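Local coordinates for protein membrane-anchored mycosin mycp1 (Mycobacterium thermoresistibile, PDB 4HVL) that is a subtilisin-like serine protease, an essential component of the type VII (ESX-1) secretion system of mycobacteria, that probably cleaves peptide bonds through a charge-relay triad, at residues 40-44 against 116-120. Residues are numbered along the deposited sequence; the frame is centred on the assembly and turned at random.
Sequences FADRP and TDGFI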
ATOM      1  N   PHE A  40      13.417 -13.913 -17.099  1.00 25.99           N
ATOM      2  CA  PHE A  40      13.313 -12.544 -16.590  1.00 25.02           C
ATOM      3  C   PHE A  40      14.079 -11.509 -17.419  1.00 25.41           C
ATOM      4  O   PHE A  40      14.161 -10.339 -17.046  1.00 24.13           O
ATOM      5  CB  PHE A  40      13.763 -12.509 -15.130  1.00 24.44           C
ATOM      6  CG  PHE A  40      12.904 -13.346 -14.219  1.00 23.03           C
ATOM      7  CD1 PHE A  40      11.677 -12.883 -13.810  1.00 21.97           C
ATOM      8  CD2 PHE A  40      13.328 -14.601 -13.784  1.00 23.41           C
ATOM      9  CE1 PHE A  40      10.880 -13.631 -12.949  1.00 22.12           C
ATOM     10  CE2 PHE A  40      12.538 -15.365 -12.937  1.00 23.12           C
ATOM     11  CZ  PHE A  40      11.311 -14.877 -12.513  1.00 22.31           C
ATOM     12  N   ALA A  41      14.624 -11.934 -18.551  1.00 26.87           N
ATOM     13  CA  ALA A  41      15.262 -11.005 -19.477  1.00 28.96           C
ATOM     14  C   ALA A  41      14.256  -9.977 -20.022  1.00 29.26           C
ATOM     15  O   ALA A  41      14.603  -8.828 -20.256  1.00 29.26           O
ATOM     16  CB  ALA A  41      15.931 -11.759 -20.612  1.00 29.83           C
ATOM     17  N   ASP A  42      13.012 -10.394 -20.210  1.00 31.53           N
ATOM     18  CA  ASP A  42      11.965  -9.502 -20.711  1.00 33.56           C
ATOM     19  C   ASP A  42      11.438  -8.615 -19.598  1.00 32.30           C
ATOM     20  O   ASP A  42      11.551  -8.941 -18.413  1.00 30.40           O
ATOM     21  CB  ASP A  42      10.803 -10.308 -21.307  1.00 36.30           C
ATOM     22  CG  ASP A  42      11.194 -11.036 -22.575  1.00 40.62           C
ATOM     23  OD1 ASP A  42      11.778 -10.375 -23.475  1.00 44.25           O
ATOM     24  OD2 ASP A  42      10.927 -12.260 -22.672  1.00 42.80           O
ATOM     25  N   ARG A  43      10.881  -7.479 -19.992  1.00 31.97           N
ATOM     26  CA  ARG A  43      10.283  -6.554 -19.050  1.00 31.24           C
ATOM     27  C   ARG A  43       8.978  -7.136 -18.523  1.00 27.41           C
ATOM     28  O   ARG A  43       8.251  -7.726 -19.289  1.00 25.70           O
ATOM     29  CB  ARG A  43      10.043  -5.214 -19.736  1.00 34.45           C
ATOM     30  CG  ARG A  43      11.338  -4.473 -20.020  1.00 37.56           C
ATOM     31  CD  ARG A  43      11.093  -3.161 -20.751  1.00 41.57           C
ATOM     32  NE  ARG A  43      12.349  -2.610 -21.265  1.00 46.15           N
ATOM     33  CZ  ARG A  43      12.452  -1.713 -22.246  1.00 50.42           C
ATOM     34  NH1 ARG A  43      11.373  -1.217 -22.847  1.00 52.07           N
ATOM     35  NH2 ARG A  43      13.657  -1.299 -22.628  1.00 54.43           N
ATOM     36  N   PRO A  44       8.698  -7.009 -17.203  1.00 25.44           N
ATOM     37  CA  PRO A  44       7.387  -7.453 -16.691  1.00 23.36           C
ATOM     38  C   PRO A  44       6.245  -6.691 -17.371  1.00 23.01           C
ATOM     39  O   PRO A  44       6.450  -5.556 -17.837  1.00 22.13           O
ATOM     40  CB  PRO A  44       7.441  -7.114 -15.202  1.00 23.02           C
ATOM     41  CG  PRO A  44       8.866  -6.817 -14.893  1.00 24.15           C
ATOM     42  CD  PRO A  44       9.534  -6.400 -16.153  1.00 24.37           C
ATOM     43  N   THR A 116      21.425  -8.338 -15.934  1.00 23.06           N
ATOM     44  CA  THR A 116      21.036  -9.713 -16.146  1.00 23.70           C
ATOM     45  C   THR A 116      19.534  -9.947 -16.180  1.00 23.26           C
ATOM     46  O   THR A 116      19.129 -11.070 -16.397  1.00 23.89           O
ATOM     47  CB  THR A 116      21.590 -10.612 -15.022  1.00 24.06           C
ATOM     48  OG1 THR A 116      21.248 -10.039 -13.758  1.00 23.14           O
ATOM     49  CG2 THR A 116      23.112 -10.765 -15.143  1.00 24.95           C
ATOM     50  N   ASP A 117      18.706  -8.943 -15.903  1.00 22.28           N
ATOM     51  CA  ASP A 117      17.258  -9.111 -16.052  1.00 22.06           C
ATOM     52  C   ASP A 117      16.587  -7.811 -16.470  1.00 21.63           C
ATOM     53  O   ASP A 117      17.230  -6.762 -16.504  1.00 21.56           O
ATOM     54  CB  ASP A 117      16.598  -9.732 -14.790  1.00 21.98           C
ATOM     55  CG  ASP A 117      16.662  -8.829 -13.547  1.00 21.91           C
ATOM     56  OD1 ASP A 117      16.077  -7.714 -13.531  1.00 22.19           O
ATOM     57  OD2 ASP A 117      17.300  -9.252 -12.553  1.00 22.03           O
ATOM     58  N   GLY A 118      15.293  -7.890 -16.786  1.00 21.17           N
ATOM     59  CA  GLY A 118      14.533  -6.730 -17.258  1.00 20.81           C
ATOM     60  C   GLY A 118      13.754  -5.998 -16.180  1.00 19.96           C
ATOM     61  O   GLY A 118      12.960  -5.120 -16.492  1.00 20.22           O
ATOM     62  N   PHE A 119      13.975  -6.336 -14.915  1.00 19.13           N
ATOM     63  CA  PHE A 119      13.234  -5.701 -13.832  1.00 18.42           C
ATOM     64  C   PHE A 119      13.865  -4.425 -13.295  1.00 18.03           C
ATOM     65  O   PHE A 119      15.072  -4.370 -13.042  1.00 18.22           O
ATOM     66  CB  PHE A 119      13.072  -6.634 -12.651  1.00 18.20           C
ATOM     67  CG  PHE A 119      12.284  -6.017 -11.557  1.00 18.27           C
ATOM     68  CD1 PHE A 119      12.924  -5.278 -10.549  1.00 17.85           C
ATOM     69  CD2 PHE A 119      10.899  -6.075 -11.565  1.00 17.69           C
ATOM     70  CE1 PHE A 119      12.182  -4.651  -9.572  1.00 17.36           C
ATOM     71  CE2 PHE A 119      10.170  -5.464 -10.562  1.00 17.43           C
ATOM     72  CZ  PHE A 119      10.814  -4.759  -9.573  1.00 17.14           C
ATOM     73  N   ILE A 120      13.036  -3.417 -13.067  1.00 17.43           N
ATOM     74  CA  ILE A 120      13.480  -2.211 -12.359  1.00 17.01           C
ATOM     75  C   ILE A 120      12.302  -1.625 -11.629  1.00 16.55           C
ATOM     76  O   ILE A 120      11.166  -1.774 -12.080  1.00 16.33           O
ATOM     77  CB  ILE A 120      14.102  -1.150 -13.304  1.00 17.36           C
ATOM     78  CG1 ILE A 120      14.912  -0.123 -12.487  1.00 17.43           C
ATOM     79  CG2 ILE A 120      13.033  -0.496 -14.189  1.00 17.33           C
ATOM     80  CD1 ILE A 120      15.861   0.710 -13.317  1.00 18.10           C
TER
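Phe40 and Gly118 join two surface loops of a subtilisin fold, and the join illustrates how a curved loop can be pinned through its backbone to a neighbour shaped by an Asx turn. One segment, 40-44, leads into helix 45-50; the other, 116-120, lies in the loop between helix 102-110 and strand 127-132 of the parallel sheet. The carbonyl of Phe40 accepts the single hydrogen bond between the segments, from Gly118 N at 2.7 Å. That donor lies in the carbonyl plane and the bond is nearly straight, 163° at the hydrogen. Beside it, Phe40 O also rests 3.4 Å from Asp117 CB, and the CB atoms of Phe40 and Asp117 touch at 4.0 Å. The Phe40 side chain then leads away, touching Val34 and, in strand 295-300, Pro295 and Asn297.

Beyond this bond the backbone of Ala41 and Asp42 arches over Gly118, whose CA sits 3.7 Å from Ala41 O and 3.9 Å from Asp42 O, so the arch is closely fitted to the glycine backbone. Asp117 shapes its own loop through the Asx turn: its CG stands between the backbone N and the carbonyl carbon (chi1 66°), which brings OD1 back to accept from Phe119 N at 2.9 Å through the anti lone pair. OD2 forms a salt bridge with Arg78, so both oxygens are engaged and the carboxylate is held at two points.

Arg43 adds little more than its CG against Gly118 O. Pro44, the N-cap residue of helix 45-50, closes the arch: its CD comes within 3.7 Å of Gly118 O, and it crosses the Phe119 side chain at about a right angle, bringing CG near the plane of the ring at its edge, 4.0 Å from Phe119 CD2.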